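Local coordinates for protein methyltransferase (PDB 2B78) that is a putative S-adenosylmethionine-dependent methyltransferase that binds S-adenosyl-L-homocysteine and may act on RNA, at residues N184-D189 with A244-A249; L217-Y222 with D274-A279; Y222-S227 with T238-L243; L250-F255 with H265-M270. All coordinates share one frame; numbering follows the deposited sequence.

Interaction 1: N184-D189 with A244-A249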
loop_
_atom_site.group_PDB
_atom_site.type_symbol
_atom_site.label_atom_id
_atom_site.label_comp_id
_atom_site.label_asym_id
_atom_site.label_seq_id
_atom_site.Cartn_x
_atom_site.Cartn_y
_atom_site.Cartn_z
ATOM N N ASN A 184 -8.737 8.585 11.790
ATOM C CA ASN A 184 -10.054 7.959 11.760
ATOM C C ASN A 184 -10.098 6.891 10.661
ATOM O O ASN A 184 -9.817 7.170 9.492
ATOM C CB ASN A 184 -11.127 9.035 11.517
ATOM C CG ASN A 184 -12.524 8.455 11.336
ATOM O OD1 ASN A 184 -12.945 8.137 10.219
ATOM N ND2 ASN A 184 -13.251 8.311 12.435
ATOM N N VAL A 185 -10.441 5.665 11.047
ATOM C CA VAL A 185 -10.513 4.559 10.100
ATOM C C VAL A 185 -11.836 3.807 10.189
ATOM O O VAL A 185 -12.626 3.997 11.126
ATOM C CB VAL A 185 -9.346 3.547 10.310
ATOM C CG1 VAL A 185 -7.999 4.263 10.181
ATOM C CG2 VAL A 185 -9.462 2.876 11.669
ATOM N N PHE A 186 -12.062 2.946 9.204
ATOM C CA PHE A 186 -13.277 2.145 9.122
ATOM C C PHE A 186 -12.890 0.819 8.473
ATOM O O PHE A 186 -12.130 0.805 7.505
ATOM C CB PHE A 186 -14.351 2.902 8.315
ATOM C CG PHE A 186 -13.829 3.618 7.086
ATOM C CD1 PHE A 186 -13.817 2.988 5.839
ATOM C CD2 PHE A 186 -13.372 4.928 7.174
ATOM C CE1 PHE A 186 -13.357 3.660 4.697
ATOM C CE2 PHE A 186 -12.909 5.611 6.041
ATOM C CZ PHE A 186 -12.903 4.977 4.802
ATOM N N LEU A 187 -13.409 -0.291 9.000
ATOM C CA LEU A 187 -13.040 -1.611 8.503
ATOM C C LEU A 187 -14.052 -2.369 7.666
ATOM O O LEU A 187 -13.715 -3.417 7.106
ATOM C CB LEU A 187 -12.630 -2.514 9.675
ATOM C CG LEU A 187 -11.394 -2.108 10.469
ATOM C CD1 LEU A 187 -11.072 -3.202 11.479
ATOM C CD2 LEU A 187 -10.225 -1.889 9.512
ATOM N N ASN A 188 -15.276 -1.865 7.558
ATOM C CA ASN A 188 -16.266 -2.604 6.789
ATOM C C ASN A 188 -17.036 -1.752 5.784
ATOM O O ASN A 188 -18.230 -1.958 5.556
ATOM C CB ASN A 188 -17.218 -3.311 7.752
ATOM C CG ASN A 188 -17.996 -4.420 7.085
ATOM O OD1 ASN A 188 -17.446 -5.183 6.288
ATOM N ND2 ASN A 188 -19.282 -4.525 7.410
ATOM N N ASP A 189 -16.340 -0.803 5.171
ATOM C CA ASP A 189 -16.954 0.073 4.179
ATOM C C ASP A 189 -16.107 0.130 2.904
ATOM O O ASP A 189 -15.231 0.987 2.758
ATOM C CB ASP A 189 -17.142 1.471 4.776
ATOM C CG ASP A 189 -17.625 2.485 3.758
ATOM O OD1 ASP A 189 -18.201 2.075 2.724
ATOM O OD2 ASP A 189 -17.437 3.697 4.001
ATOM N N ALA A 244 -13.732 12.883 -4.839
ATOM C CA ALA A 244 -14.896 12.329 -4.132
ATOM C C ALA A 244 -15.515 13.122 -2.977
ATOM O O ALA A 244 -14.833 13.509 -2.025
ATOM C CB ALA A 244 -14.570 10.914 -3.656
ATOM N N LYS A 245 -16.827 13.325 -3.060
ATOM C CA LYS A 245 -17.572 14.061 -2.033
ATOM C C LYS A 245 -17.330 13.449 -0.650
ATOM O O LYS A 245 -17.319 14.153 0.361
ATOM C CB LYS A 245 -19.073 14.029 -2.348
ATOM C CG LYS A 245 -19.469 14.735 -3.633
ATOM C CD LYS A 245 -20.966 14.589 -3.920
ATOM C CE LYS A 245 -21.355 15.351 -5.187
ATOM N NZ LYS A 245 -22.774 15.120 -5.596
ATOM N N ARG A 246 -17.141 12.133 -0.616
ATOM C CA ARG A 246 -16.891 11.416 0.631
ATOM C C ARG A 246 -15.677 11.935 1.386
ATOM O O ARG A 246 -15.611 11.834 2.613
ATOM C CB ARG A 246 -16.665 9.932 0.348
ATOM C CG ARG A 246 -17.857 9.170 -0.168
ATOM C CD ARG A 246 -17.478 7.698 -0.287
ATOM N NE ARG A 246 -16.912 7.203 0.967
ATOM C CZ ARG A 246 -16.287 6.039 1.107
ATOM N NH1 ARG A 246 -16.137 5.233 0.061
ATOM N NH2 ARG A 246 -15.811 5.678 2.294
ATOM N N SER A 247 -14.707 12.474 0.655
ATOM C CA SER A 247 -13.483 12.984 1.272
ATOM C C SER A 247 -13.697 14.026 2.363
ATOM O O SER A 247 -12.897 14.101 3.298
ATOM C CB SER A 247 -12.557 13.571 0.207
ATOM O OG SER A 247 -13.142 14.705 -0.415
ATOM N N ARG A 248 -14.759 14.827 2.262
ATOM C CA ARG A 248 -14.996 15.867 3.264
ATOM C C ARG A 248 -15.097 15.355 4.698
ATOM O O ARG A 248 -14.242 15.649 5.534
ATOM C CB ARG A 248 -16.264 16.663 2.941
ATOM C CG ARG A 248 -16.232 17.405 1.602
ATOM C CD ARG A 248 -17.080 18.678 1.664
ATOM N NE ARG A 248 -17.136 19.410 0.398
ATOM C CZ ARG A 248 -17.892 19.058 -0.638
ATOM N NH1 ARG A 248 -18.658 17.976 -0.564
ATOM N NH2 ARG A 248 -17.902 19.799 -1.739
ATOM N N ALA A 249 -16.152 14.606 4.994
ATOM C CA ALA A 249 -16.345 14.099 6.347
ATOM C C ALA A 249 -15.179 13.241 6.842
ATOM O O ALA A 249 -14.759 13.361 8.000
ATOM C CB ALA A 249 -17.647 13.305 6.420
#

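Interaction 2: L217-Y222 with D274-A279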
loop_
_atom_site.group_PDB
_atom_site.type_symbol
_atom_site.label_atom_id
_atom_site.label_comp_id
_atom_site.label_asym_id
_atom_site.label_seq_id
_atom_site.Cartn_x
_atom_site.Cartn_y
_atom_site.Cartn_z
ATOM N N LEU A 217 -0.213 21.715 -0.664
ATOM C CA LEU A 217 -1.306 21.293 -1.528
ATOM C C LEU A 217 -1.196 19.773 -1.631
ATOM O O LEU A 217 -0.178 19.230 -2.065
ATOM C CB LEU A 217 -1.201 21.914 -2.921
ATOM C CG LEU A 217 -2.233 21.378 -3.918
ATOM C CD1 LEU A 217 -3.631 21.849 -3.539
ATOM C CD2 LEU A 217 -1.873 21.863 -5.309
ATOM N N ASN A 218 -2.252 19.084 -1.222
ATOM C CA ASN A 218 -2.271 17.629 -1.241
ATOM C C ASN A 218 -3.261 17.155 -2.307
ATOM O O ASN A 218 -4.467 17.243 -2.120
ATOM C CB ASN A 218 -2.667 17.151 0.157
ATOM C CG ASN A 218 -2.664 15.647 0.296
ATOM O OD1 ASN A 218 -2.054 14.930 -0.494
ATOM N ND2 ASN A 218 -3.339 15.160 1.331
ATOM N N LEU A 219 -2.748 16.662 -3.428
ATOM C CA LEU A 219 -3.600 16.202 -4.531
ATOM C C LEU A 219 -3.960 14.719 -4.407
ATOM O O LEU A 219 -3.105 13.886 -4.058
ATOM C CB LEU A 219 -2.896 16.477 -5.867
ATOM C CG LEU A 219 -2.529 17.949 -6.097
ATOM C CD1 LEU A 219 -1.780 18.090 -7.409
ATOM C CD2 LEU A 219 -3.785 18.814 -6.106
ATOM N N PHE A 220 -5.218 14.390 -4.698
ATOM C CA PHE A 220 -5.714 13.008 -4.579
ATOM C C PHE A 220 -5.599 12.648 -3.095
ATOM O O PHE A 220 -5.180 11.547 -2.725
ATOM C CB PHE A 220 -4.862 12.038 -5.412
ATOM C CG PHE A 220 -4.886 12.316 -6.890
ATOM C CD1 PHE A 220 -5.990 11.969 -7.663
ATOM C CD2 PHE A 220 -3.804 12.942 -7.510
ATOM C CE1 PHE A 220 -6.026 12.247 -9.042
ATOM C CE2 PHE A 220 -3.823 13.225 -8.885
ATOM C CZ PHE A 220 -4.940 12.875 -9.652
ATOM N N SER A 221 -5.989 13.605 -2.258
ATOM C CA SER A 221 -5.927 13.516 -0.796
ATOM C C SER A 221 -6.575 12.304 -0.119
ATOM O O SER A 221 -6.122 11.875 0.947
ATOM C CB SER A 221 -6.545 14.782 -0.213
ATOM O OG SER A 221 -7.888 14.875 -0.652
ATOM N N TYR A 222 -7.635 11.779 -0.730
ATOM C CA TYR A 222 -8.393 10.630 -0.218
ATOM C C TYR A 222 -9.096 11.007 1.085
ATOM O O TYR A 222 -10.290 11.352 1.061
ATOM C CB TYR A 222 -7.486 9.395 -0.048
ATOM C CG TYR A 222 -8.215 8.185 0.503
ATOM C CD1 TYR A 222 -9.511 7.876 0.090
ATOM C CD2 TYR A 222 -7.635 7.392 1.496
ATOM C CE1 TYR A 222 -10.218 6.807 0.667
ATOM C CE2 TYR A 222 -8.333 6.330 2.078
ATOM C CZ TYR A 222 -9.622 6.049 1.662
ATOM O OH TYR A 222 -10.323 5.037 2.271
ATOM N N ASP A 274 -8.917 19.839 -13.040
ATOM C CA ASP A 274 -9.757 21.031 -12.973
ATOM C C ASP A 274 -9.190 21.949 -11.895
ATOM O O ASP A 274 -9.297 23.182 -11.996
ATOM C CB ASP A 274 -11.216 20.683 -12.643
ATOM C CG ASP A 274 -11.969 20.099 -13.832
ATOM O OD1 ASP A 274 -11.571 20.347 -14.992
ATOM O OD2 ASP A 274 -12.975 19.397 -13.610
ATOM N N TYR A 275 -8.586 21.364 -10.861
ATOM C CA TYR A 275 -8.013 22.198 -9.815
ATOM C C TYR A 275 -6.748 22.898 -10.311
ATOM O O TYR A 275 -6.465 24.024 -9.906
ATOM C CB TYR A 275 -7.677 21.393 -8.553
ATOM C CG TYR A 275 -7.339 22.313 -7.403
ATOM C CD1 TYR A 275 -8.349 22.980 -6.706
ATOM C CD2 TYR A 275 -6.014 22.601 -7.074
ATOM C CE1 TYR A 275 -8.050 23.922 -5.716
ATOM C CE2 TYR A 275 -5.702 23.541 -6.080
ATOM C CZ TYR A 275 -6.727 24.198 -5.408
ATOM O OH TYR A 275 -6.438 25.135 -4.440
ATOM N N PHE A 276 -5.984 22.234 -11.178
ATOM C CA PHE A 276 -4.772 22.845 -11.707
ATOM C C PHE A 276 -5.166 24.111 -12.449
ATOM O O PHE A 276 -4.550 25.164 -12.275
ATOM C CB PHE A 276 -4.038 21.889 -12.658
ATOM C CG PHE A 276 -3.137 20.896 -11.960
ATOM C CD1 PHE A 276 -2.259 21.313 -10.964
ATOM C CD2 PHE A 276 -3.134 19.554 -12.342
ATOM C CE1 PHE A 276 -1.387 20.408 -10.355
ATOM C CE2 PHE A 276 -2.266 18.643 -11.743
ATOM C CZ PHE A 276 -1.390 19.069 -10.748
ATOM N N LYS A 277 -6.212 24.008 -13.265
ATOM C CA LYS A 277 -6.709 25.146 -14.032
ATOM C C LYS A 277 -7.261 26.266 -13.141
ATOM O O LYS A 277 -7.108 27.454 -13.441
ATOM C CB LYS A 277 -7.803 24.679 -15.000
ATOM C CG LYS A 277 -8.393 25.811 -15.832
ATOM C CD LYS A 277 -9.380 25.290 -16.865
ATOM C CE LYS A 277 -9.857 26.409 -17.774
ATOM N NZ LYS A 277 -10.799 25.916 -18.813
ATOM N N TYR A 278 -7.928 25.880 -12.063
ATOM C CA TYR A 278 -8.506 26.827 -11.109
ATOM C C TYR A 278 -7.380 27.593 -10.428
ATOM O O TYR A 278 -7.456 28.808 -10.209
ATOM C CB TYR A 278 -9.306 26.066 -10.049
ATOM C CG TYR A 278 -10.170 26.942 -9.164
ATOM C CD1 TYR A 278 -11.338 27.520 -9.657
ATOM C CD2 TYR A 278 -9.824 27.187 -7.837
ATOM C CE1 TYR A 278 -12.147 28.322 -8.848
ATOM C CE2 TYR A 278 -10.623 27.991 -7.016
ATOM C CZ TYR A 278 -11.783 28.552 -7.531
ATOM O OH TYR A 278 -12.587 29.346 -6.733
ATOM N N ALA A 279 -6.328 26.862 -10.088
ATOM C CA ALA A 279 -5.171 27.432 -9.412
ATOM C C ALA A 279 -4.453 28.441 -10.304
ATOM O O ALA A 279 -4.020 29.503 -9.844
ATOM C CB ALA A 279 -4.224 26.315 -9.011
#

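Interaction 3: Y222-S227 with T238-L243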
loop_
_atom_site.group_PDB
_atom_site.type_symbol
_atom_site.label_atom_id
_atom_site.label_comp_id
_atom_site.label_asym_id
_atom_site.label_seq_id
_atom_site.Cartn_x
_atom_site.Cartn_y
_atom_site.Cartn_z
ATOM N N TYR A 222 -7.635 11.779 -0.730
ATOM C CA TYR A 222 -8.393 10.630 -0.218
ATOM C C TYR A 222 -9.096 11.007 1.085
ATOM O O TYR A 222 -10.290 11.352 1.061
ATOM C CB TYR A 222 -7.486 9.395 -0.048
ATOM C CG TYR A 222 -8.215 8.185 0.503
ATOM C CD1 TYR A 222 -9.511 7.876 0.090
ATOM C CD2 TYR A 222 -7.635 7.392 1.496
ATOM C CE1 TYR A 222 -10.218 6.807 0.667
ATOM C CE2 TYR A 222 -8.333 6.330 2.078
ATOM C CZ TYR A 222 -9.622 6.049 1.662
ATOM O OH TYR A 222 -10.323 5.037 2.271
ATOM N N THR A 223 -8.391 10.946 2.218
ATOM C CA THR A 223 -8.988 11.364 3.477
ATOM C C THR A 223 -8.079 12.412 4.117
ATOM O O THR A 223 -8.188 12.725 5.304
ATOM C CB THR A 223 -9.230 10.190 4.459
ATOM O OG1 THR A 223 -7.983 9.604 4.852
ATOM C CG2 THR A 223 -10.109 9.141 3.804
ATOM N N ALA A 224 -7.185 12.957 3.299
ATOM C CA ALA A 224 -6.257 14.004 3.719
ATOM C C ALA A 224 -5.331 13.618 4.868
ATOM O O ALA A 224 -4.966 14.471 5.681
ATOM C CB ALA A 224 -7.041 15.256 4.089
ATOM N N ALA A 225 -4.945 12.345 4.947
ATOM C CA ALA A 225 -4.045 11.932 6.021
ATOM C C ALA A 225 -2.702 12.683 5.955
ATOM O O ALA A 225 -2.094 12.953 6.995
ATOM C CB ALA A 225 -3.813 10.423 5.970
ATOM N N PHE A 226 -2.223 13.013 4.752
ATOM C CA PHE A 226 -0.953 13.757 4.626
ATOM C C PHE A 226 -1.131 15.185 5.130
ATOM O O PHE A 226 -0.210 15.785 5.690
ATOM C CB PHE A 226 -0.476 13.841 3.168
ATOM C CG PHE A 226 0.153 12.587 2.636
ATOM C CD1 PHE A 226 1.186 11.951 3.317
ATOM C CD2 PHE A 226 -0.262 12.069 1.407
ATOM C CE1 PHE A 226 1.801 10.818 2.778
ATOM C CE2 PHE A 226 0.344 10.944 0.862
ATOM C CZ PHE A 226 1.380 10.314 1.548
ATOM N N SER A 227 -2.323 15.737 4.913
ATOM C CA SER A 227 -2.614 17.096 5.331
ATOM C C SER A 227 -2.641 17.228 6.849
ATOM O O SER A 227 -2.090 18.186 7.408
ATOM C CB SER A 227 -3.950 17.540 4.738
ATOM O OG SER A 227 -3.882 17.501 3.327
ATOM N N THR A 238 -2.924 24.151 4.606
ATOM C CA THR A 238 -2.971 23.014 3.699
ATOM C C THR A 238 -4.274 23.021 2.935
ATOM O O THR A 238 -5.324 23.430 3.450
ATOM C CB THR A 238 -2.856 21.652 4.425
ATOM O OG1 THR A 238 -4.099 21.345 5.073
ATOM C CG2 THR A 238 -1.745 21.686 5.455
ATOM N N THR A 239 -4.196 22.590 1.689
ATOM C CA THR A 239 -5.360 22.494 0.832
ATOM C C THR A 239 -5.358 21.056 0.355
ATOM O O THR A 239 -4.392 20.605 -0.248
ATOM C CB THR A 239 -5.251 23.434 -0.367
ATOM O OG1 THR A 239 -5.174 24.785 0.103
ATOM C CG2 THR A 239 -6.464 23.267 -1.280
ATOM N N SER A 240 -6.443 20.336 0.633
ATOM C CA SER A 240 -6.554 18.937 0.259
ATOM C C SER A 240 -7.593 18.787 -0.846
ATOM O O SER A 240 -8.756 19.172 -0.681
ATOM C CB SER A 240 -6.957 18.121 1.486
ATOM O OG SER A 240 -6.115 18.439 2.586
ATOM N N VAL A 241 -7.172 18.220 -1.970
ATOM C CA VAL A 241 -8.070 18.068 -3.109
ATOM C C VAL A 241 -8.353 16.630 -3.517
ATOM O O VAL A 241 -7.428 15.856 -3.793
ATOM C CB VAL A 241 -7.506 18.811 -4.337
ATOM C CG1 VAL A 241 -8.550 18.822 -5.464
ATOM C CG2 VAL A 241 -7.091 20.219 -3.952
ATOM N N ASP A 242 -9.637 16.268 -3.555
ATOM C CA ASP A 242 -10.030 14.926 -3.968
ATOM C C ASP A 242 -11.302 15.014 -4.798
ATOM O O ASP A 242 -12.159 15.864 -4.556
ATOM C CB ASP A 242 -10.292 14.021 -2.760
ATOM C CG ASP A 242 -10.214 12.551 -3.118
ATOM O OD1 ASP A 242 -9.081 12.050 -3.269
ATOM O OD2 ASP A 242 -11.272 11.895 -3.267
ATOM N N LEU A 243 -11.430 14.124 -5.772
ATOM C CA LEU A 243 -12.604 14.110 -6.631
ATOM C C LEU A 243 -13.875 13.646 -5.919
ATOM O O LEU A 243 -14.973 13.992 -6.341
ATOM C CB LEU A 243 -12.347 13.192 -7.831
ATOM C CG LEU A 243 -13.521 12.972 -8.784
ATOM C CD1 LEU A 243 -13.794 14.249 -9.571
ATOM C CD2 LEU A 243 -13.199 11.823 -9.726
HETATM O O HOH W 1 -12.180 10.243 -0.747
#

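Interaction 4: L250-F255 with H265-M270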
loop_
_atom_site.group_PDB
_atom_site.type_symbol
_atom_site.label_atom_id
_atom_site.label_comp_id
_atom_site.label_asym_id
_atom_site.label_seq_id
_atom_site.Cartn_x
_atom_site.Cartn_y
_atom_site.Cartn_z
ATOM N N LEU A 250 -14.654 12.385 5.970
ATOM C CA LEU A 250 -13.549 11.489 6.329
ATOM C C LEU A 250 -12.263 12.237 6.610
ATOM O O LEU A 250 -11.414 11.763 7.360
ATOM C CB LEU A 250 -13.298 10.467 5.220
ATOM C CG LEU A 250 -14.472 9.547 4.880
ATOM C CD1 LEU A 250 -14.035 8.536 3.841
ATOM C CD2 LEU A 250 -14.946 8.841 6.141
ATOM N N SER A 251 -12.100 13.400 5.992
ATOM C CA SER A 251 -10.906 14.193 6.220
ATOM C C SER A 251 -11.063 14.969 7.525
ATOM O O SER A 251 -10.130 15.068 8.321
ATOM C CB SER A 251 -10.679 15.154 5.045
ATOM O OG SER A 251 -10.452 14.430 3.850
ATOM N N LEU A 252 -12.256 15.508 7.744
ATOM C CA LEU A 252 -12.551 16.277 8.950
ATOM C C LEU A 252 -12.334 15.448 10.219
ATOM O O LEU A 252 -11.909 15.970 11.270
ATOM C CB LEU A 252 -14.007 16.775 8.903
ATOM C CG LEU A 252 -14.368 17.792 7.816
ATOM C CD1 LEU A 252 -15.886 18.018 7.769
ATOM C CD2 LEU A 252 -13.637 19.097 8.090
ATOM N N ALA A 253 -12.625 14.154 10.113
ATOM C CA ALA A 253 -12.493 13.233 11.232
ATOM C C ALA A 253 -11.085 13.172 11.810
ATOM O O ALA A 253 -10.928 13.041 13.019
ATOM C CB ALA A 253 -12.938 11.849 10.820
ATOM N N HIS A 254 -10.070 13.245 10.957
ATOM C CA HIS A 254 -8.681 13.205 11.426
ATOM C C HIS A 254 -8.338 14.510 12.143
ATOM O O HIS A 254 -7.736 14.510 13.223
ATOM C CB HIS A 254 -7.717 13.044 10.245
ATOM C CG HIS A 254 -7.888 11.769 9.482
ATOM N ND1 HIS A 254 -7.700 11.692 8.118
ATOM C CD2 HIS A 254 -8.185 10.516 9.891
ATOM C CE1 HIS A 254 -7.874 10.445 7.720
ATOM N NE2 HIS A 254 -8.169 9.710 8.781
ATOM N N PHE A 255 -8.716 15.626 11.528
ATOM C CA PHE A 255 -8.436 16.934 12.097
ATOM C C PHE A 255 -9.105 17.092 13.451
ATOM O O PHE A 255 -8.510 17.638 14.377
ATOM C CB PHE A 255 -8.892 18.039 11.135
ATOM C CG PHE A 255 -7.915 18.307 10.015
ATOM C CD1 PHE A 255 -6.800 19.116 10.222
ATOM C CD2 PHE A 255 -8.098 17.727 8.764
ATOM C CE1 PHE A 255 -5.875 19.346 9.191
ATOM C CE2 PHE A 255 -7.182 17.947 7.725
ATOM C CZ PHE A 255 -6.069 18.758 7.941
ATOM N N HIS A 265 -6.979 25.308 6.987
ATOM C CA HIS A 265 -6.986 24.003 6.362
ATOM C C HIS A 265 -8.253 23.913 5.532
ATOM O O HIS A 265 -9.361 23.953 6.065
ATOM C CB HIS A 265 -6.917 22.898 7.425
ATOM C CG HIS A 265 -5.661 22.944 8.241
ATOM N ND1 HIS A 265 -4.418 22.682 7.703
ATOM C CD2 HIS A 265 -5.439 23.345 9.519
ATOM C CE1 HIS A 265 -3.485 22.930 8.606
ATOM N NE2 HIS A 265 -4.077 23.336 9.717
ATOM N N GLN A 266 -8.069 23.820 4.218
ATOM C CA GLN A 266 -9.177 23.752 3.267
ATOM C C GLN A 266 -9.333 22.393 2.608
ATOM O O GLN A 266 -8.346 21.782 2.188
ATOM C CB GLN A 266 -8.985 24.793 2.163
ATOM C CG GLN A 266 -9.349 26.227 2.539
ATOM C CD GLN A 266 -8.427 26.832 3.584
ATOM O OE1 GLN A 266 -7.206 26.831 3.429
ATOM N NE2 GLN A 266 -9.014 27.362 4.654
ATOM N N LEU A 267 -10.577 21.930 2.501
ATOM C CA LEU A 267 -10.869 20.659 1.849
ATOM C C LEU A 267 -11.657 20.997 0.587
ATOM O O LEU A 267 -12.714 21.643 0.656
ATOM C CB LEU A 267 -11.710 19.753 2.749
ATOM C CG LEU A 267 -11.226 19.426 4.168
ATOM C CD1 LEU A 267 -12.204 18.438 4.763
ATOM C CD2 LEU A 267 -9.826 18.849 4.175
ATOM N N VAL A 268 -11.137 20.561 -0.558
ATOM C CA VAL A 268 -11.756 20.816 -1.850
ATOM C C VAL A 268 -12.195 19.521 -2.524
ATOM O O VAL A 268 -11.517 18.502 -2.427
ATOM C CB VAL A 268 -10.755 21.535 -2.785
ATOM C CG1 VAL A 268 -11.361 21.724 -4.167
ATOM C CG2 VAL A 268 -10.347 22.874 -2.181
ATOM N N VAL A 269 -13.347 19.548 -3.184
ATOM C CA VAL A 269 -13.814 18.370 -3.910
ATOM C C VAL A 269 -13.833 18.784 -5.364
ATOM O O VAL A 269 -14.712 19.541 -5.797
ATOM C CB VAL A 269 -15.238 17.933 -3.500
ATOM C CG1 VAL A 269 -15.641 16.686 -4.290
ATOM C CG2 VAL A 269 -15.278 17.633 -2.006
ATOM N N MET A 270 -12.857 18.299 -6.122
ATOM C CA MET A 270 -12.759 18.665 -7.520
ATOM C C MET A 270 -11.803 17.740 -8.255
ATOM O O MET A 270 -10.936 17.107 -7.642
ATOM C CB MET A 270 -12.245 20.103 -7.621
ATOM C CG MET A 270 -12.325 20.713 -9.000
ATOM S SD MET A 270 -11.515 22.328 -9.065
ATOM C CE MET A 270 -12.406 23.212 -7.838
#

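Interaction 1: N184-D189 with A244-A249
Arg246 reaches across to Asp189 and Phe186, and these three residues make the whole contact. Arg246 gives up the most surface. Its aliphatic chain runs out straight as far as CD and then bends at chi3 (52°). The bend turns the guanidinium toward segment 184-189.

Asp189 forms a salt bridge with it. Asp189 OD2 lies 3.1 Å from Arg246 NH2. The oxygen stands well out of the guanidinium plane, and no N-H of the arginine points at it. The pair is therefore held by charge and not by a directed hydrogen bond. The carboxylate and guanidinium planes are 32° apart.

Phe186 comes to the same nitrogen. Its CZ is 3.9 Å from Arg246 NH2, and its CE1 is almost as near. The ring and the guanidinium are inclined at 52°, so they do not lie flat on each other. Phe186 also touches Tyr222 and Leu250.

Arg246 lies in a type I turn from Ala244 to Ser247. Ala244 O accepts from both Ser247 N, at 2.9 Å, and Ser247 OG, at 2.6 Å. Arg246 and the nearby Asp242 bind S-adenosyl-L-homocysteine, so the contact borders the cofactor pocket of a Rossmann-like methyltransferase domain.

Interaction 2: L217-Y222 with D274-A279
Leu217 and Leu219 of the strand 215-219 meet Tyr275 and Phe276 of the helix 272-281. All four residues are buried, and every contact between them is apolar. No hydrogen bond crosses between the two segments.

The first apolar group is Leu217 with Tyr275. Leu217 CD1 lies 3.7 Å from Tyr275 CE2. The two side chains run alongside each other, pointing opposite ways. Leu219 adds a looser touch to the same ring, with its CD2 4.5 Å from Tyr275 CD2.

The second group is Leu219 with Phe276. Leu219 CD1 comes 3.5 Å from Phe276 CZ, with Phe276 CE1 slightly farther off. The two methyls of Leu219 are thus divided between two rings, CD1 to Phe276 and CD2 to Tyr275. The CB of Phe276 does not point straight at the strand. Its chi1 of -84° sets CG beside the backbone N, and its CZ end reaches Leu219 CD1. Phe276 also packs on Leu313 and Gln316 of the helix 306-319.

The polar contacts lie outside the pair. Tyr275 OH is hydrogen-bonded to Tyr286 OH on the neighbouring strand 286-291. Within the helix, Ala279 N bonds to Tyr275 O at 2.8 Å.

The strand and helix axes run nearly antiparallel, at 154°, with a closest approach of 11.6 Å. A helix laid against the central parallel strands in this way is a feature of the alpha/beta Rossmann-like fold of these methyltransferases. The helix starts at Val272, which binds S-adenosyl-L-homocysteine and lies close to Phe276, so the contact backs the ligand site.

Interaction 3: Y222-S227 with T238-L243
Asp242 and Tyr222 meet through the aspartate carboxylate and the tyrosine backbone. Tyr222 N donates to Asp242 OD1 at 2.9 Å, with an N-H...O angle of 148°. The donor stands above the carboxylate plane, 60° out of it. The other oxygen, Asp242 OD2, accepts from Ala244 N. It also takes a hydrogen from a water, which lies 3.1 Å from Asp242 OD2 and donates to Tyr222 O as well, at 2.8 Å. Both carboxylate oxygens are therefore occupied. Asp242 is a binding residue for S-adenosyl-L-homocysteine.

Ser227 OG and Ser240 OG are hydrogen-bonded at 2.5 Å, and either could donate. Ser227 OG has a further bond with Asn218 ND2. Ala224, at the N-cap position, sets its CB 3.6 Å from Ser240 OG. Thr238 OG1 lies 3.8 Å from Ser227 CB, but its polar partner is His265 ND1. The hydroxyl of Tyr222 is bonded to Gly194 N.

The segments belong to the beta-alpha-beta unit of strand 215-219, helix 225-232 and strand 237-242. The start of the helix lies over the second strand, with the helix 247-257 beside it, touching Ala224 and Ser227.

Interaction 4: L250-F255 with H265-M270
Leu267 supplies most of the aliphatic contact. Its CD1 lies 3.6 Å from Ser251 CB and 3.7 Å from Leu252 CD2. Its other methyl, CD2, comes to 3.9 Å from Ser251 CB. Both branches of the leucine thus reach the same serine carbon, and CD1 alone extends to Leu252. Leu252 and Leu267 meet at a slant. Leu252 does not aim its CB at the strand, but its CD2 reaches Leu267. Leu267 also packs on Ser240 of the adjoining strand.

Segment 250-255 is part of the helix 247-257, and segment 265-270 holds the strand 265-269. With strand 237-242 they form a beta-alpha-beta unit, in which the helix links two parallel strands. Here the helix and strand axes run nearly antiparallel, at 165°, and come within 10.1 Å. Strand 265-269 is the outermost strand on this side of the sheet.

The aromatic contact is between Phe255 and His265. Phe255 CE1 sits over one face of the imidazole, toward its rim, and is 3.7 Å from His265 CG. The ring centroids are 5.1 Å apart and the planes are inclined at 35°, so the rings are oblique. A chi1 of -80° carries the Phe255 ring toward the strand, so that CE1 lies over the imidazole. The ring also touches Ser227 and Ala231 of the helix 225-232.

The serine hydroxyl is bonded within its own helix. Ser251 OG is hydrogen-bonded to Ser247 O, one turn back.

How the interactions relate
Interactions 2, 3 and 4 reach one sheet, in which strands 265-269, 237-242 and 215-219 lie side by side. Interactions 3 and 4 have centres about 6 Å apart. They are joined by strand pairing, with Ser240 O 2.8 Å from Val268 N. Interactions 2 and 3 share Tyr222, and Asn218 N is 2.8 Å from Thr239 O. Interactions 1 and 4 both use the helix 247-257. Asn184 O and His254 NE2 lie 3.1 Å apart, probably hydrogen-bonded. Arg246 of interaction 1 and Asp242 of interaction 3 both bind S-adenosyl-L-homocysteine, and the nearest atoms of their side chains are about 7 Å apart. Phe186 CZ lies 3.6 Å from Tyr222 OH, which connects these two contacts.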